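Local coordinates for protein vinylacetyl-CoA Delta-isomerase (Nitrosopumilus maritimus SCM1, PDB 6VJR) that probably isomerises vinylacetyl-CoA and acts as an oxygen-tolerant 4-hydroxybutyryl-CoA dehydratase, using bound FAD and a [4Fe-4S] cluster, at residues Leu356-Leu361 with Ser488-Arg493; Met107-Ser112 with Glu283-Tyr288. All blocks are in the same frame, centred on the assembly; numbering follows the deposited sequence.

Contact 1. Residues Leu356-Leu361 with Ser488-Arg493; sequences LNDDML and SEYFKR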
loop_
_atom_site.group_PDB
_atom_site.type_symbol
_atom_site.label_atom_id
_atom_site.label_comp_id
_atom_site.label_asym_id
_atom_site.label_seq_id
_atom_site.Cartn_x
_atom_site.Cartn_y
_atom_site.Cartn_z
ATOM N N LEU A 356 -15.769 -0.919 -29.446
ATOM C CA LEU A 356 -14.836 -0.247 -28.538
ATOM C C LEU A 356 -15.056 -0.770 -27.127
ATOM O O LEU A 356 -16.179 -0.834 -26.637
ATOM C CB LEU A 356 -15.113 1.256 -28.640
ATOM C CG LEU A 356 -14.247 2.163 -27.760
ATOM C CD1 LEU A 356 -12.808 2.152 -28.253
ATOM C CD2 LEU A 356 -14.766 3.556 -27.732
ATOM N N ASN A 357 -13.972 -1.129 -26.443
ATOM C CA ASN A 357 -14.041 -1.579 -25.074
ATOM C C ASN A 357 -14.432 -0.421 -24.147
ATOM O O ASN A 357 -14.408 0.754 -24.504
ATOM C CB ASN A 357 -12.692 -2.158 -24.651
ATOM C CG ASN A 357 -11.605 -1.133 -24.818
ATOM O OD1 ASN A 357 -11.274 -0.701 -25.925
ATOM N ND2 ASN A 357 -11.043 -0.714 -23.707
ATOM N N ASP A 358 -14.850 -0.784 -22.927
ATOM C CA ASP A 358 -15.270 0.152 -21.903
ATOM C C ASP A 358 -14.109 1.017 -21.452
ATOM O O ASP A 358 -13.154 0.534 -20.850
ATOM C CB ASP A 358 -15.865 -0.553 -20.696
ATOM C CG ASP A 358 -16.513 0.404 -19.711
ATOM O OD1 ASP A 358 -15.775 1.236 -19.142
ATOM O OD2 ASP A 358 -17.765 0.335 -19.546
ATOM N N ASP A 359 -14.217 2.315 -21.723
ATOM C CA ASP A 359 -13.115 3.239 -21.454
ATOM C C ASP A 359 -12.769 3.324 -19.961
ATOM O O ASP A 359 -11.594 3.297 -19.604
ATOM C CB ASP A 359 -13.447 4.609 -22.002
ATOM C CG ASP A 359 -12.267 5.560 -22.002
ATOM O OD1 ASP A 359 -11.865 5.956 -20.881
ATOM O OD2 ASP A 359 -11.787 5.852 -23.105
ATOM N N MET A 360 -13.766 3.447 -19.110
ATOM C CA MET A 360 -13.533 3.562 -17.687
ATOM C C MET A 360 -12.754 2.353 -17.189
ATOM O O MET A 360 -11.755 2.505 -16.503
ATOM C CB MET A 360 -14.834 3.733 -16.893
ATOM C CG MET A 360 -14.606 3.676 -15.412
ATOM S SD MET A 360 -13.748 5.070 -14.693
ATOM C CE MET A 360 -15.148 6.077 -14.172
ATOM N N LEU A 361 -13.198 1.162 -17.558
ATOM C CA LEU A 361 -12.524 -0.028 -17.075
ATOM C C LEU A 361 -11.123 -0.210 -17.668
ATOM O O LEU A 361 -10.263 -0.788 -17.007
ATOM C CB LEU A 361 -13.403 -1.240 -17.277
ATOM C CG LEU A 361 -14.727 -1.217 -16.524
ATOM C CD1 LEU A 361 -15.621 -2.351 -16.939
ATOM C CD2 LEU A 361 -14.414 -1.334 -15.043
ATOM N N SER A 488 -22.304 10.932 -18.707
ATOM C CA SER A 488 -23.055 9.945 -17.950
ATOM C C SER A 488 -22.964 8.563 -18.588
ATOM O O SER A 488 -23.699 7.658 -18.210
ATOM C CB SER A 488 -24.486 10.355 -17.795
ATOM O OG SER A 488 -25.124 10.381 -19.052
ATOM N N GLU A 489 -22.000 8.367 -19.480
ATOM C CA GLU A 489 -21.975 7.172 -20.310
ATOM C C GLU A 489 -21.621 5.928 -19.506
ATOM O O GLU A 489 -22.128 4.861 -19.782
ATOM C CB GLU A 489 -21.049 7.374 -21.506
ATOM C CG GLU A 489 -21.592 8.411 -22.487
ATOM C CD GLU A 489 -23.095 8.316 -22.773
ATOM O OE1 GLU A 489 -23.865 9.240 -22.328
ATOM O OE2 GLU A 489 -23.520 7.310 -23.412
ATOM N N TYR A 490 -20.826 6.053 -18.438
ATOM C CA TYR A 490 -20.317 4.833 -17.796
ATOM C C TYR A 490 -21.462 4.059 -17.147
ATOM O O TYR A 490 -21.570 2.826 -17.298
ATOM C CB TYR A 490 -19.215 5.102 -16.771
ATOM C CG TYR A 490 -18.676 3.837 -16.087
ATOM C CD1 TYR A 490 -18.215 2.734 -16.792
ATOM C CD2 TYR A 490 -18.630 3.733 -14.704
ATOM C CE1 TYR A 490 -17.744 1.588 -16.148
ATOM C CE2 TYR A 490 -18.148 2.598 -14.055
ATOM C CZ TYR A 490 -17.665 1.524 -14.778
ATOM O OH TYR A 490 -17.185 0.358 -14.202
ATOM N N PHE A 491 -22.289 4.751 -16.337
ATOM C CA PHE A 491 -23.406 4.068 -15.688
ATOM C C PHE A 491 -24.451 3.577 -16.686
ATOM O O PHE A 491 -25.136 2.572 -16.415
ATOM C CB PHE A 491 -23.992 4.832 -14.507
ATOM C CG PHE A 491 -23.138 4.763 -13.260
ATOM C CD1 PHE A 491 -22.412 3.637 -12.938
ATOM C CD2 PHE A 491 -23.064 5.841 -12.398
ATOM C CE1 PHE A 491 -21.623 3.604 -11.776
ATOM C CE2 PHE A 491 -22.292 5.772 -11.236
ATOM C CZ PHE A 491 -21.542 4.674 -10.964
ATOM N N LYS A 492 -24.531 4.208 -17.851
ATOM C CA LYS A 492 -25.361 3.646 -18.908
ATOM C C LYS A 492 -24.856 2.277 -19.345
ATOM O O LYS A 492 -25.660 1.411 -19.596
ATOM C CB LYS A 492 -25.496 4.623 -20.066
ATOM C CG LYS A 492 -26.305 5.832 -19.688
ATOM C CD LYS A 492 -26.374 6.815 -20.842
ATOM C CE LYS A 492 -26.965 8.110 -20.474
ATOM N NZ LYS A 492 -26.716 9.003 -21.606
ATOM N N ARG A 493 -23.541 2.090 -19.445
ATOM C CA ARG A 493 -22.976 0.793 -19.786
ATOM C C ARG A 493 -23.144 -0.189 -18.616
ATOM O O ARG A 493 -23.507 -1.378 -18.791
ATOM C CB ARG A 493 -21.521 0.946 -20.239
ATOM C CG ARG A 493 -21.270 1.745 -21.513
ATOM C CD ARG A 493 -19.824 1.603 -21.960
ATOM N NE ARG A 493 -18.821 2.172 -21.043
ATOM C CZ ARG A 493 -18.377 3.441 -21.009
ATOM N NH1 ARG A 493 -18.907 4.347 -21.819
ATOM N NH2 ARG A 493 -17.372 3.792 -20.202
#
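Asp358, the N-cap of helix 359-369, does two jobs with one carboxylate. Its CG lies anti to the backbone N (chi1 -171°), which lets OD1 turn back onto its own helix and accept from Leu361 N at 3.0 Å. The same group reaches Arg493 on the C-terminal helix 489-494, whose guanidinium grips it side-on: NE donates to OD2 over 2.6 Å, nearly straight at 168°, and NH2 donates to OD1 over 3.2 Å. Both nitrogens approach from above the carboxylate plane, so the two flat groups cross steeply and this salt bridge is not a coplanar pair. Asp359 turns its tip away, its OD1 accepting from Gln363 and Gln457. Met360 lies across the Tyr490 ring. Its CG sits 3.7 Å from the ring centroid, only 7° off the normal, a CH-pi contact, while SD at 5.1 Å from that centroid adds a Met-aromatic contact. Leu361 then brings CD2 to 3.4 Å from Tyr490 OH, a hydroxyl hydrogen-bonded to Glu334 of the second subunit. An alanine at Asp358 would remove the carboxylate, and would probably leave the helix start without its cap and the NE/NH2 edge of Arg493 without the group it grips. Since OD1 accepts one hydrogen bond from Leu361 N in the first turn of the helix and another from Arg493 NH2, the buried carboxylate is likely to stay ionised, binding the C-terminal helix to the start of helix 359-369 right beside a subunit interface.

Contact 2. Residues Met107-Ser112 with Glu283-Tyr288; sequences MNSLHS and ERFTCY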
loop_
_atom_site.group_PDB
_atom_site.type_symbol
_atom_site.label_atom_id
_atom_site.label_comp_id
_atom_site.label_asym_id
_atom_site.label_seq_id
_atom_site.Cartn_x
_atom_site.Cartn_y
_atom_site.Cartn_z
ATOM N N MET A 107 -5.384 0.662 -35.514
ATOM C CA MET A 107 -6.294 0.386 -36.632
ATOM C C MET A 107 -7.745 0.403 -36.156
ATOM O O MET A 107 -8.638 0.914 -36.831
ATOM C CB MET A 107 -5.934 -0.913 -37.355
ATOM C CG MET A 107 -4.626 -0.689 -38.104
ATOM S SD MET A 107 -4.364 -1.712 -39.531
ATOM C CE MET A 107 -4.148 -3.178 -38.541
ATOM N N ASN A 108 -7.978 -0.222 -34.999
ATOM C CA ASN A 108 -9.314 -0.277 -34.439
ATOM C C ASN A 108 -9.824 1.150 -34.160
ATOM O O ASN A 108 -10.958 1.474 -34.449
ATOM C CB ASN A 108 -9.359 -1.245 -33.267
ATOM C CG ASN A 108 -9.580 -2.673 -33.748
ATOM O OD1 ASN A 108 -10.711 -3.152 -33.848
ATOM N ND2 ASN A 108 -8.507 -3.361 -34.085
ATOM N N SER A 109 -8.983 1.992 -33.563
ATOM C CA SER A 109 -9.365 3.361 -33.255
ATOM C C SER A 109 -9.581 4.205 -34.515
ATOM O O SER A 109 -10.500 5.041 -34.592
ATOM C CB SER A 109 -8.358 3.968 -32.276
ATOM O OG SER A 109 -7.046 4.110 -32.808
ATOM N N LEU A 110 -8.729 4.006 -35.521
ATOM C CA LEU A 110 -8.896 4.719 -36.787
ATOM C C LEU A 110 -10.162 4.320 -37.516
ATOM O O LEU A 110 -10.743 5.157 -38.194
ATOM C CB LEU A 110 -7.691 4.519 -37.673
ATOM C CG LEU A 110 -6.479 5.343 -37.291
ATOM C CD1 LEU A 110 -5.248 4.782 -37.973
ATOM C CD2 LEU A 110 -6.683 6.827 -37.618
ATOM N N HIS A 111 -10.600 3.070 -37.358
ATOM C CA HIS A 111 -11.769 2.631 -38.098
ATOM C C HIS A 111 -12.982 3.490 -37.724
ATOM O O HIS A 111 -13.672 4.030 -38.594
ATOM C CB HIS A 111 -12.021 1.151 -37.820
ATOM C CG HIS A 111 -13.082 0.545 -38.651
ATOM N ND1 HIS A 111 -14.414 0.717 -38.356
ATOM C CD2 HIS A 111 -13.029 -0.223 -39.769
ATOM C CE1 HIS A 111 -15.138 0.029 -39.261
ATOM N NE2 HIS A 111 -14.323 -0.543 -40.130
ATOM N N SER A 112 -13.205 3.692 -36.420
ATOM C CA SER A 112 -14.334 4.497 -35.968
ATOM C C SER A 112 -14.092 5.994 -36.173
ATOM O O SER A 112 -15.010 6.720 -36.521
ATOM C CB SER A 112 -14.709 4.203 -34.534
ATOM O OG SER A 112 -13.699 4.592 -33.619
ATOM N N GLU A 283 -8.221 9.450 -27.586
ATOM C CA GLU A 283 -9.116 8.824 -26.623
ATOM C C GLU A 283 -9.378 7.370 -26.977
ATOM O O GLU A 283 -9.312 6.495 -26.127
ATOM C CB GLU A 283 -10.432 9.581 -26.518
ATOM C CG GLU A 283 -11.390 9.018 -25.481
ATOM C CD GLU A 283 -12.566 9.951 -25.172
ATOM O OE1 GLU A 283 -13.013 10.042 -24.017
ATOM O OE2 GLU A 283 -13.015 10.658 -26.075
ATOM N N ARG A 284 -9.736 7.119 -28.236
ATOM C CA ARG A 284 -10.056 5.764 -28.608
ATOM C C ARG A 284 -8.858 4.837 -28.708
ATOM O O ARG A 284 -8.952 3.683 -28.292
ATOM C CB ARG A 284 -10.909 5.792 -29.867
ATOM C CG ARG A 284 -12.229 6.514 -29.669
ATOM C CD ARG A 284 -13.132 6.368 -30.844
ATOM N NE ARG A 284 -14.329 7.159 -30.583
ATOM C CZ ARG A 284 -15.265 7.408 -31.451
ATOM N NH1 ARG A 284 -15.198 6.859 -32.635
ATOM N NH2 ARG A 284 -16.276 8.183 -31.116
ATOM N N PHE A 285 -7.729 5.331 -29.210
ATOM C CA PHE A 285 -6.509 4.547 -29.232
ATOM C C PHE A 285 -6.123 4.138 -27.816
ATOM O O PHE A 285 -5.860 2.949 -27.530
ATOM C CB PHE A 285 -5.363 5.289 -29.897
ATOM C CG PHE A 285 -4.046 4.586 -29.685
ATOM C CD1 PHE A 285 -3.776 3.395 -30.325
ATOM C CD2 PHE A 285 -3.201 5.009 -28.670
ATOM C CE1 PHE A 285 -2.584 2.747 -30.120
ATOM C CE2 PHE A 285 -2.012 4.339 -28.422
ATOM C CZ PHE A 285 -1.711 3.195 -29.124
ATOM N N THR A 286 -6.089 5.132 -26.932
ATOM C CA THR A 286 -5.740 4.855 -25.549
ATOM C C THR A 286 -6.769 3.965 -24.856
ATOM O O THR A 286 -6.401 3.177 -23.980
ATOM C CB THR A 286 -5.410 6.104 -24.726
ATOM O OG1 THR A 286 -6.538 6.979 -24.656
ATOM C CG2 THR A 286 -4.178 6.803 -25.268
ATOM N N CYS A 287 -8.042 4.097 -25.192
ATOM C CA CYS A 287 -9.065 3.221 -24.646
ATOM C C CYS A 287 -8.698 1.763 -24.931
ATOM O O CYS A 287 -8.712 0.935 -24.023
ATOM C CB CYS A 287 -10.402 3.578 -25.279
ATOM S SG CYS A 287 -11.800 2.607 -24.679
ATOM N N TYR A 288 -8.444 1.424 -26.204
ATOM C CA TYR A 288 -8.033 0.069 -26.511
ATOM C C TYR A 288 -6.740 -0.296 -25.801
ATOM O O TYR A 288 -6.595 -1.384 -25.203
ATOM C CB TYR A 288 -7.839 -0.127 -28.009
ATOM C CG TYR A 288 -9.102 -0.145 -28.869
ATOM C CD1 TYR A 288 -10.040 -1.155 -28.781
ATOM C CD2 TYR A 288 -9.388 0.920 -29.710
ATOM C CE1 TYR A 288 -11.167 -1.146 -29.565
ATOM C CE2 TYR A 288 -10.504 0.927 -30.520
ATOM C CZ TYR A 288 -11.446 -0.069 -30.389
ATOM O OH TYR A 288 -12.563 -0.068 -31.190
HETATM O O HOH W 1 -12.742 2.437 -32.565
#
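Arg284 reaches along helix 101-121 from its neighbour, helix 278-292. The two segments run roughly antiparallel, at 143°, and their axes come within 8.3 Å, consistent with the small Ser109 side chain facing Phe285 where the backbones come nearest. Starting at the base, Arg284 CB rests 4.0 Å from Ser109 CB. The chain then stretches out from CG to NE, carrying CD past Ser112 OG at 3.3 Å. At the tip, NH1 donates to that same OG over 2.9 Å with an N-H...O angle of 152°, the oxygen lying near the guanidinium plane; NH1 also forms a salt bridge with Glu116, one turn further along the helix.

Ser109 itself packs CB and OG against the backbone and CB of Phe285, its hydroxyl being bonded back to Ala106 O. One turn on from Arg284, Tyr288 turns one ring face to Asn108: the CB of Asn108 stands over it, offset toward the rim, 3.9 Å from the centroid and 21° off the normal, a CH-pi contact. The amide end of Asn108 is held elsewhere, by Ala74 and Met104.

One water ties the polar ends together. It donates to Asn108 O at 2.8 Å and to Tyr288 OH at 2.9 Å, and it sits 2.6 Å from Ser112 OG in a hydrogen bond. Tyr288 OH is bonded to Tyr355 O as well. A chain of hydrogen bonds thus runs from Arg284 through Ser112 and the water to Asn108 O and Tyr288 OH, giving polar atoms of a buried seam their partners and joining helix 101-121 to the helix that carries the iron ligand His289.

Both segments of contact 2 precede those of contact 1 in the sequence, and the centres of the two contacts are about 15 Å apart. They meet where residues 356-359 run past helix 278-292: Asn357 ND2 lies 2.9 Å from Cys287 O, a probable hydrogen bond, and Leu356 CD1 packs 3.4 Å from Tyr288 CZ. Contact 2 is nearer the active site. Phe285 comes, side chain to side chain, within about 4 Å of the iron ligand His289 and of Met147, an FAD-binding residue, and about 6 Å from FAD itself. The side chain of Asp359 in contact 1 is about 10 Å from that of His289, so helix 278-292, which carries His289, touches both contacts.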